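Local coordinates for ABC transporter periplasmic-binding protein YtfQ (Mycobacterium smegmatis, PDB 6HB0) that probably binds a carbohydrate such as L-arabinofuranose as the solute-binding component of an ABC transporter, at residues 59-65 against 83-89; 76-81 against 101-105; 198-202 against 225-231. One frame throughout, in Å; residues are numbered along the deposited sequence.

How the contacts relate
Contacts 1 and 2 share one lobe and touch each other, while contact 3 lies in the other lobe, its centre about 50 Å from that of contact 2. Contact 2 is the buried core: two neighbouring strands of the parallel sheet, joined by backbone bonds and aliphatic packing. Contact 1 is partly buried at the strand-end rim beside it, where helix 61-73, the helix preceding strand 78-81, meets the loop following that strand; glutamine amides bonded to backbone atoms dominate there. Contact 3, also partly buried, is aliphatic packing between two helices of the mixed-sheet lobe, remote from the zinc sites.

Contact 1: residues 59-65 against 83-89; sequences GEQEKQI and PVVRTGW
At the rim of a parallel Rossmann-like sheet, Gln61, Gln64 and Ile65 in the first turns of helix 61-73 meet Val84 and Trp89 of the loop that follows strand 78-81. Gln61 reaches over a face of the indole. With its side chain anti to the backbone N (chi1 -176°) and extended beyond, Gln61 CG makes a CH-pi contact 4.2 Å from the centroid of the six-membered ring of Trp89. The Gln61 amide stands nearly upright on the indole, the planes 82° apart, and NE2 lies over the same ring system. Gln61 NE2 donates to Thr87 O at 2.8 Å, so one amide both covers the ring and holds the loop at Thr87. Gln64 crosses the indole at about a right angle. Gln64 OE1 accepts Val84 N at 3.0 Å, in the carbonyl plane and on a lone pair. The same Gln64 OE1 lies obliquely against Trp89 CH2 at 3.2 Å. Because Gln64 NE2 is bonded to Ser82 O and Ala25 O, both ends of this buried amide are satisfied and its rotation is fixed. Trp89 is held by its own loop: Trp89 NE1 donates to Val85 O at 2.7 Å, with the acceptor in the ring plane. Packing completes the contact. Ile65 CG1 meets Trp89 CZ3 at 3.7 Å, whereas Val84 CG2 is pressed against Gly59 O at 3.1 Å. The loop is braced beyond the contact by the Arg86-Asp111 salt bridge and by Arg108, which donates to Pro83 O. Trp89, just ahead of helix 90-98, also meets the ring of Phe81 with planes at about 55°, which places the indole between helix 61-73 and the end of strand 78-81.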
loop_
_atom_site.group_PDB
_atom_site.type_symbol
_atom_site.label_atom_id
_atom_site.label_comp_id
_atom_site.label_asym_id
_atom_site.label_seq_id
_atom_site.Cartn_x
_atom_site.Cartn_y
_atom_site.Cartn_z
ATOM N N GLY A 59 -13.708 13.300 3.366
ATOM C CA GLY A 59 -14.251 12.203 2.547
ATOM C C GLY A 59 -15.029 12.592 1.291
ATOM O O GLY A 59 -15.477 11.715 0.548
ATOM N N GLU A 60 -15.190 13.884 1.003
ATOM C CA GLU A 60 -16.184 14.309 0.017
ATOM C C GLU A 60 -15.586 15.010 -1.187
ATOM O O GLU A 60 -14.888 16.013 -1.027
ATOM C CB GLU A 60 -17.232 15.205 0.685
ATOM C CG GLU A 60 -18.441 14.391 1.138
ATOM C CD GLU A 60 -19.326 15.101 2.143
ATOM O OE1 GLU A 60 -20.101 14.381 2.828
ATOM O OE2 GLU A 60 -19.244 16.353 2.258
ATOM N N GLN A 61 -15.934 14.534 -2.391
ATOM C CA GLN A 61 -15.375 15.115 -3.596
ATOM C C GLN A 61 -15.643 16.614 -3.768
ATOM O O GLN A 61 -14.748 17.363 -4.183
ATOM C CB GLN A 61 -15.836 14.365 -4.846
ATOM C CG GLN A 61 -15.152 14.920 -6.106
ATOM C CD GLN A 61 -15.519 14.214 -7.349
ATOM O OE1 GLN A 61 -16.690 14.002 -7.607
ATOM N NE2 GLN A 61 -14.503 13.851 -8.146
ATOM N N GLU A 62 -16.836 17.082 -3.424
ATOM C CA GLU A 62 -17.143 18.490 -3.705
ATOM C C GLU A 62 -16.270 19.400 -2.837
ATOM O O GLU A 62 -15.835 20.440 -3.291
ATOM C CB GLU A 62 -18.656 18.805 -3.567
ATOM C CG GLU A 62 -19.573 17.896 -4.429
ATOM C CD GLU A 62 -19.888 18.404 -5.843
ATOM O OE1 GLU A 62 -21.068 18.795 -6.101
ATOM O OE2 GLU A 62 -18.983 18.365 -6.721
ATOM N N LYS A 63 -15.986 18.968 -1.614
ATOM C CA LYS A 63 -15.091 19.673 -0.717
ATOM C C LYS A 63 -13.607 19.583 -1.154
ATOM O O LYS A 63 -12.857 20.507 -0.973
ATOM C CB LYS A 63 -15.287 19.103 0.679
ATOM C CG LYS A 63 -14.653 19.957 1.769
ATOM C CD LYS A 63 -15.571 20.189 2.977
ATOM C CE LYS A 63 -14.837 20.929 4.098
ATOM N NZ LYS A 63 -15.370 20.554 5.441
ATOM N N GLN A 64 -13.177 18.462 -1.750
ATOM C CA GLN A 64 -11.855 18.423 -2.369
ATOM C C GLN A 64 -11.759 19.364 -3.562
ATOM O O GLN A 64 -10.795 20.077 -3.724
ATOM C CB GLN A 64 -11.535 16.979 -2.734
ATOM C CG GLN A 64 -10.068 16.690 -2.897
ATOM C CD GLN A 64 -9.767 15.230 -2.625
ATOM O OE1 GLN A 64 -10.504 14.356 -3.110
ATOM N NE2 GLN A 64 -8.649 14.957 -1.940
ATOM N N ILE A 65 -12.779 19.385 -4.409
ATOM C CA ILE A 65 -12.840 20.310 -5.511
ATOM C C ILE A 65 -12.798 21.772 -5.021
ATOM O O ILE A 65 -12.084 22.590 -5.620
ATOM C CB ILE A 65 -14.059 20.036 -6.413
ATOM C CG1 ILE A 65 -13.827 18.756 -7.213
ATOM C CG2 ILE A 65 -14.355 21.199 -7.367
ATOM C CD1 ILE A 65 -15.074 18.199 -7.898
ATOM N N PRO A 83 -7.020 11.800 -4.457
ATOM C CA PRO A 83 -8.423 11.811 -4.918
ATOM C C PRO A 83 -9.313 10.900 -4.083
ATOM O O PRO A 83 -9.005 9.740 -3.911
ATOM C CB PRO A 83 -8.350 11.266 -6.351
ATOM C CG PRO A 83 -6.924 11.431 -6.775
ATOM C CD PRO A 83 -6.086 11.409 -5.527
ATOM N N VAL A 84 -10.410 11.422 -3.558
ATOM C CA VAL A 84 -11.320 10.616 -2.782
ATOM C C VAL A 84 -11.991 9.591 -3.695
ATOM O O VAL A 84 -12.316 8.518 -3.253
ATOM C CB VAL A 84 -12.354 11.479 -2.028
ATOM C CG1 VAL A 84 -13.027 12.504 -2.910
ATOM C CG2 VAL A 84 -13.440 10.616 -1.440
ATOM N N VAL A 85 -12.188 9.940 -4.958
ATOM C CA VAL A 85 -12.730 9.033 -5.963
ATOM C C VAL A 85 -11.923 9.165 -7.240
ATOM O O VAL A 85 -11.249 10.186 -7.451
ATOM C CB VAL A 85 -14.241 9.295 -6.288
ATOM C CG1 VAL A 85 -15.113 8.985 -5.091
ATOM C CG2 VAL A 85 -14.439 10.699 -6.814
ATOM N N ARG A 86 -11.998 8.168 -8.106
ATOM C CA ARG A 86 -11.241 8.173 -9.374
ATOM C C ARG A 86 -11.694 9.178 -10.394
ATOM O O ARG A 86 -10.871 9.613 -11.212
ATOM C CB ARG A 86 -11.335 6.830 -10.087
ATOM C CG ARG A 86 -10.607 5.683 -9.447
ATOM C CD ARG A 86 -10.686 4.444 -10.349
ATOM N NE ARG A 86 -9.728 4.523 -11.449
ATOM C CZ ARG A 86 -8.420 4.276 -11.330
ATOM N NH1 ARG A 86 -7.883 3.909 -10.160
ATOM N NH2 ARG A 86 -7.634 4.409 -12.383
ATOM N N THR A 87 -12.981 9.510 -10.417
ATOM C CA THR A 87 -13.588 10.196 -11.552
ATOM C C THR A 87 -14.182 11.520 -11.200
ATOM O O THR A 87 -14.556 11.772 -10.072
ATOM C CB THR A 87 -14.784 9.370 -12.138
ATOM O OG1 THR A 87 -14.390 8.015 -12.289
ATOM C CG2 THR A 87 -15.160 9.896 -13.519
ATOM N N GLY A 88 -14.320 12.374 -12.199
ATOM C CA GLY A 88 -14.987 13.635 -12.042
ATOM C C GLY A 88 -14.081 14.805 -11.721
ATOM O O GLY A 88 -14.535 15.840 -11.241
ATOM N N TRP A 89 -12.800 14.665 -12.034
ATOM C CA TRP A 89 -11.846 15.720 -11.803
ATOM C C TRP A 89 -11.553 16.590 -13.003
ATOM O O TRP A 89 -10.846 17.598 -12.858
ATOM C CB TRP A 89 -10.526 15.127 -11.294
ATOM C CG TRP A 89 -10.704 14.285 -10.119
ATOM C CD1 TRP A 89 -10.717 12.913 -10.061
ATOM C CD2 TRP A 89 -10.973 14.744 -8.805
ATOM N NE1 TRP A 89 -10.978 12.507 -8.776
ATOM C CE2 TRP A 89 -11.132 13.613 -7.989
ATOM C CE3 TRP A 89 -11.050 16.010 -8.225
ATOM C CZ2 TRP A 89 -11.343 13.703 -6.651
ATOM C CZ3 TRP A 89 -11.309 16.092 -6.876
ATOM C CH2 TRP A 89 -11.423 14.956 -6.116
#

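Contact 2: residues 76-81 against 101-105; sequences VDVIAF and IPVIL
Strands 78-81 and 103-105 run side by side in parallel, their axes 4.7 Å apart at closest approach and 18° from exact alignment, with Ile79 facing Val103, Ala80 facing Ile104 and Phe81 facing Leu105. Ile79 uses both its polar backbone atoms on the residues flanking Val103: Ile79 N donates to Pro102 O at 3.0 Å, and Ile79 O accepts Ile104 N at 2.9 Å. A third bond, Phe81 N to Ile104 O at 3.1 Å, continues the parallel pattern. Between these bonds, Val103 CA lies 3.1 Å from Ile79 O in a CA-H...O contact.

Ile79, Phe81, Val103 and Leu105 share one face of the sheet. The Phe81 ring is swung back between its backbone N and carbonyl carbon (chi1 67°), and Leu105, lying alongside and pointing the same way, sets CD2 over one ring face, offset toward the rim and 3.8 Å from the centroid. Val103 CG1 approaches the same ring obliquely, reaching CE1 of Phe81 at 3.9 Å. Farther back, ahead of the second strand, Ile101 CG2 touches Ile79 CD1 at 3.9 Å. The opposite face carries Ala80 and Ile104, whose CB atoms meet. Helix 90-98, the connector of this beta-alpha-beta crossover, sends Leu93 and Thr96 onto the first face, while Phe71 and Ile68 of helix 61-73 cover Ile79 and Phe81. On its other edge strand 78-81 bonds to strand 21-26. The one acidic side chain, Asp77, turns away and is bonded to Thr21 N.

With three backbone bonds between the strands and the touching strand side chains wholly hydrocarbon, the contact rests on backbone bonding and the fit of hydrocarbon side chains, with no charge pairing across it.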
loop_
_atom_site.group_PDB
_atom_site.type_symbol
_atom_site.label_atom_id
_atom_site.label_comp_id
_atom_site.label_asym_id
_atom_site.label_seq_id
_atom_site.Cartn_x
_atom_site.Cartn_y
_atom_site.Cartn_z
ATOM N N VAL A 76 -1.021 29.228 -5.243
ATOM C CA VAL A 76 0.040 28.285 -4.896
ATOM C C VAL A 76 0.817 27.935 -6.171
ATOM O O VAL A 76 0.329 28.117 -7.286
ATOM C CB VAL A 76 -0.490 27.012 -4.227
ATOM C CG1 VAL A 76 -1.298 27.326 -2.976
ATOM C CG2 VAL A 76 -1.307 26.198 -5.190
ATOM N N ASP A 77 2.029 27.433 -5.998
ATOM C CA ASP A 77 2.882 27.059 -7.109
ATOM C C ASP A 77 2.554 25.681 -7.675
ATOM O O ASP A 77 2.704 25.447 -8.858
ATOM C CB ASP A 77 4.340 27.091 -6.672
ATOM C CG ASP A 77 4.783 28.510 -6.197
ATOM O OD1 ASP A 77 4.578 29.491 -6.931
ATOM O OD2 ASP A 77 5.289 28.630 -5.086
ATOM N N VAL A 78 2.134 24.781 -6.796
ATOM C CA VAL A 78 1.853 23.386 -7.128
ATOM C C VAL A 78 0.678 22.912 -6.292
ATOM O O VAL A 78 0.525 23.291 -5.150
ATOM C CB VAL A 78 3.069 22.477 -6.799
ATOM C CG1 VAL A 78 2.833 21.041 -7.252
ATOM C CG2 VAL A 78 4.328 23.024 -7.457
ATOM N N ILE A 79 -0.181 22.092 -6.878
ATOM C CA ILE A 79 -1.291 21.513 -6.160
ATOM C C ILE A 79 -1.113 19.987 -6.225
ATOM O O ILE A 79 -0.814 19.412 -7.285
ATOM C CB ILE A 79 -2.641 21.897 -6.789
ATOM C CG1 ILE A 79 -3.005 23.323 -6.384
ATOM C CG2 ILE A 79 -3.762 20.964 -6.315
ATOM C CD1 ILE A 79 -4.130 23.903 -7.244
ATOM N N ALA A 80 -1.262 19.343 -5.083
ATOM C CA ALA A 80 -1.284 17.917 -5.043
ATOM C C ALA A 80 -2.505 17.515 -4.258
ATOM O O ALA A 80 -2.939 18.220 -3.355
ATOM C CB ALA A 80 -0.021 17.377 -4.398
ATOM N N PHE A 81 -3.072 16.382 -4.638
ATOM C CA PHE A 81 -4.134 15.825 -3.837
ATOM C C PHE A 81 -4.239 14.331 -4.007
ATOM O O PHE A 81 -3.719 13.755 -4.944
ATOM C CB PHE A 81 -5.475 16.493 -4.132
ATOM C CG PHE A 81 -6.029 16.234 -5.510
ATOM C CD1 PHE A 81 -5.532 16.914 -6.611
ATOM C CD2 PHE A 81 -7.153 15.411 -5.684
ATOM C CE1 PHE A 81 -6.060 16.734 -7.855
ATOM C CE2 PHE A 81 -7.691 15.231 -6.941
ATOM C CZ PHE A 81 -7.124 15.875 -8.033
ATOM N N ILE A 101 -1.034 26.103 -12.891
ATOM C CA ILE A 101 -0.574 25.430 -11.698
ATOM C C ILE A 101 -0.466 23.916 -11.977
ATOM O O ILE A 101 -1.473 23.242 -12.258
ATOM C CB ILE A 101 -1.522 25.681 -10.545
ATOM C CG1 ILE A 101 -1.598 27.188 -10.266
ATOM C CG2 ILE A 101 -1.022 24.997 -9.298
ATOM C CD1 ILE A 101 -2.599 27.571 -9.215
ATOM N N PRO A 102 0.751 23.373 -11.895
ATOM C CA PRO A 102 0.893 21.913 -12.081
ATOM C C PRO A 102 0.241 21.136 -10.971
ATOM O O PRO A 102 0.189 21.596 -9.833
ATOM C CB PRO A 102 2.404 21.683 -12.000
ATOM C CG PRO A 102 3.049 23.037 -12.024
ATOM C CD PRO A 102 2.046 24.039 -11.590
ATOM N N VAL A 103 -0.207 19.939 -11.293
ATOM C CA VAL A 103 -0.870 19.049 -10.369
ATOM C C VAL A 103 -0.193 17.695 -10.244
ATOM O O VAL A 103 0.148 17.076 -11.221
ATOM C CB VAL A 103 -2.284 18.797 -10.846
ATOM C CG1 VAL A 103 -2.969 17.723 -9.960
ATOM C CG2 VAL A 103 -3.032 20.149 -10.754
ATOM N N ILE A 104 -0.068 17.221 -9.014
ATOM C CA ILE A 104 0.467 15.921 -8.720
ATOM C C ILE A 104 -0.607 15.147 -7.981
ATOM O O ILE A 104 -1.150 15.630 -6.973
ATOM C CB ILE A 104 1.688 16.037 -7.786
ATOM C CG1 ILE A 104 2.772 16.859 -8.468
ATOM C CG2 ILE A 104 2.220 14.671 -7.408
ATOM C CD1 ILE A 104 4.009 16.956 -7.621
ATOM N N LEU A 105 -0.883 13.938 -8.456
ATOM C CA LEU A 105 -1.815 13.015 -7.757
ATOM C C LEU A 105 -1.103 12.059 -6.854
ATOM O O LEU A 105 -0.071 11.493 -7.244
ATOM C CB LEU A 105 -2.570 12.199 -8.786
ATOM C CG LEU A 105 -3.382 13.022 -9.766
ATOM C CD1 LEU A 105 -4.057 12.155 -10.788
ATOM C CD2 LEU A 105 -4.392 13.886 -9.036
#

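Contact 3: residues 198-202 against 225-231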
loop_
_atom_site.group_PDB
_atom_site.type_symbol
_atom_site.label_atom_id
_atom_site.label_comp_id
_atom_site.label_asym_id
_atom_site.label_seq_id
_atom_site.Cartn_x
_atom_site.Cartn_y
_atom_site.Cartn_z
ATOM N N MET A 198 -10.130 -19.345 7.729
ATOM C CA MET A 198 -9.134 -20.383 7.844
ATOM C C MET A 198 -9.711 -21.640 8.526
ATOM O O MET A 198 -9.335 -22.771 8.169
ATOM C CB MET A 198 -7.924 -19.880 8.639
ATOM C CG MET A 198 -6.736 -20.816 8.564
ATOM S SD MET A 198 -6.015 -20.886 6.951
ATOM C CE MET A 198 -5.168 -22.462 6.994
ATOM N N GLU A 199 -10.565 -21.467 9.528
ATOM C CA GLU A 199 -11.228 -22.642 10.153
ATOM C C GLU A 199 -11.986 -23.394 9.091
ATOM O O GLU A 199 -11.904 -24.618 8.997
ATOM C CB GLU A 199 -12.197 -22.247 11.291
ATOM C CG GLU A 199 -11.543 -21.778 12.598
ATOM C CD GLU A 199 -12.498 -20.917 13.473
ATOM O OE1 GLU A 199 -13.749 -20.923 13.230
ATOM O OE2 GLU A 199 -12.006 -20.224 14.405
ATOM N N ALA A 200 -12.724 -22.665 8.265
ATOM C CA ALA A 200 -13.498 -23.287 7.207
ATOM C C ALA A 200 -12.593 -24.035 6.227
ATOM O O ALA A 200 -12.932 -25.104 5.768
ATOM C CB ALA A 200 -14.303 -22.254 6.451
ATOM N N PHE A 201 -11.466 -23.435 5.867
ATOM C CA PHE A 201 -10.542 -24.048 4.932
ATOM C C PHE A 201 -9.975 -25.361 5.520
ATOM O O PHE A 201 -9.801 -26.343 4.796
ATOM C CB PHE A 201 -9.368 -23.113 4.625
ATOM C CG PHE A 201 -9.682 -21.951 3.737
ATOM C CD1 PHE A 201 -10.834 -21.893 2.967
ATOM C CD2 PHE A 201 -8.768 -20.925 3.617
ATOM C CE1 PHE A 201 -11.065 -20.871 2.094
ATOM C CE2 PHE A 201 -9.011 -19.871 2.763
ATOM C CZ PHE A 201 -10.148 -19.861 1.978
ATOM N N LEU A 202 -9.594 -25.328 6.780
ATOM C CA LEU A 202 -9.065 -26.488 7.492
ATOM C C LEU A 202 -10.086 -27.641 7.522
ATOM O O LEU A 202 -9.705 -28.805 7.540
ATOM C CB LEU A 202 -8.666 -26.127 8.914
ATOM C CG LEU A 202 -7.379 -25.268 9.038
ATOM C CD1 LEU A 202 -7.342 -24.564 10.397
ATOM C CD2 LEU A 202 -6.113 -26.068 8.808
ATOM N N ALA A 225 -6.094 -19.901 13.927
ATOM C CA ALA A 225 -6.930 -21.046 13.557
ATOM C C ALA A 225 -6.066 -22.278 13.365
ATOM O O ALA A 225 -6.454 -23.389 13.738
ATOM C CB ALA A 225 -7.726 -20.769 12.296
ATOM N N ILE A 226 -4.905 -22.067 12.777
ATOM C CA ILE A 226 -3.976 -23.144 12.523
ATOM C C ILE A 226 -3.501 -23.723 13.840
ATOM O O ILE A 226 -3.463 -24.952 13.997
ATOM C CB ILE A 226 -2.784 -22.661 11.646
ATOM C CG1 ILE A 226 -3.299 -22.350 10.263
ATOM C CG2 ILE A 226 -1.740 -23.772 11.462
ATOM C CD1 ILE A 226 -2.368 -21.558 9.405
ATOM N N GLU A 227 -3.156 -22.859 14.788
ATOM C CA GLU A 227 -2.784 -23.276 16.119
ATOM C C GLU A 227 -3.931 -24.026 16.823
ATOM O O GLU A 227 -3.711 -25.068 17.424
ATOM C CB GLU A 227 -2.310 -22.079 16.958
ATOM C CG GLU A 227 -0.900 -21.648 16.602
ATOM C CD GLU A 227 -0.406 -20.328 17.227
ATOM O OE1 GLU A 227 -1.183 -19.405 17.553
ATOM O OE2 GLU A 227 0.817 -20.194 17.323
ATOM N N ALA A 228 -5.158 -23.518 16.739
ATOM C CA ALA A 228 -6.272 -24.169 17.438
ATOM C C ALA A 228 -6.512 -25.575 16.882
ATOM O O ALA A 228 -6.894 -26.470 17.606
ATOM C CB ALA A 228 -7.532 -23.318 17.362
ATOM N N ALA A 229 -6.239 -25.770 15.596
ATOM C CA ALA A 229 -6.340 -27.081 14.972
ATOM C C ALA A 229 -5.157 -27.986 15.326
ATOM O O ALA A 229 -5.017 -29.060 14.730
ATOM C CB ALA A 229 -6.441 -26.934 13.461
ATOM N N GLY A 230 -4.318 -27.555 16.270
ATOM C CA GLY A 230 -3.137 -28.316 16.676
ATOM C C GLY A 230 -2.061 -28.410 15.610
ATOM O O GLY A 230 -1.250 -29.308 15.644
ATOM N N LYS A 231 -2.053 -27.486 14.654
ATOM C CA LYS A 231 -0.985 -27.418 13.663
ATOM C C LYS A 231 -0.066 -26.241 13.952
ATOM O O LYS A 231 -0.392 -25.367 14.745
ATOM C CB LYS A 231 -1.575 -27.331 12.248
ATOM C CG LYS A 231 -2.170 -28.645 11.741
ATOM C CD LYS A 231 -3.326 -28.446 10.776
ATOM C CE LYS A 231 -3.954 -29.765 10.308
ATOM N NZ LYS A 231 -3.035 -30.562 9.451
#
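Met198 of helix 191-204 lies against Ala225 and Ile226 near the end of helix 216-228. Met198 CB touches Ala225 CB at 3.8 Å. A chi1 of -169° turns CG beside the carbonyl carbon, and there Met198 CG spans both partners: Ala225 CB at 3.9 Å and Ile226 CG1 at 4.1 Å. The chain then bends at chi2 (68°), bringing Met198 CE onto Ile226, 3.8 Å from CG1 and equally near CD1. One helical turn on, Leu202 takes over. Leu202 CD1 lies 3.7 Å from Ala225 O and meets the Ala229 methyl, while Leu202 CD2 brushes past Lys231 CD at 4.2 Å. Glu199 adds only its aliphatic CG, against Ala225 CB. The second helix ends here in a Schellman motif: Lys231 N bonds to Ile226 O and Gly230 N to Glu227 O, with Gly230 at positive phi. The turn carries Lys231 back towards Leu202. Phe201, on the first helix, packs on strands 148-154 and 179-186. The side-chain packing is apolar, made by hydrocarbon atoms, and joins successive helices lying before and after strand 210-213, an arrangement typical of the layered alpha/beta lobes of periplasmic binding proteins.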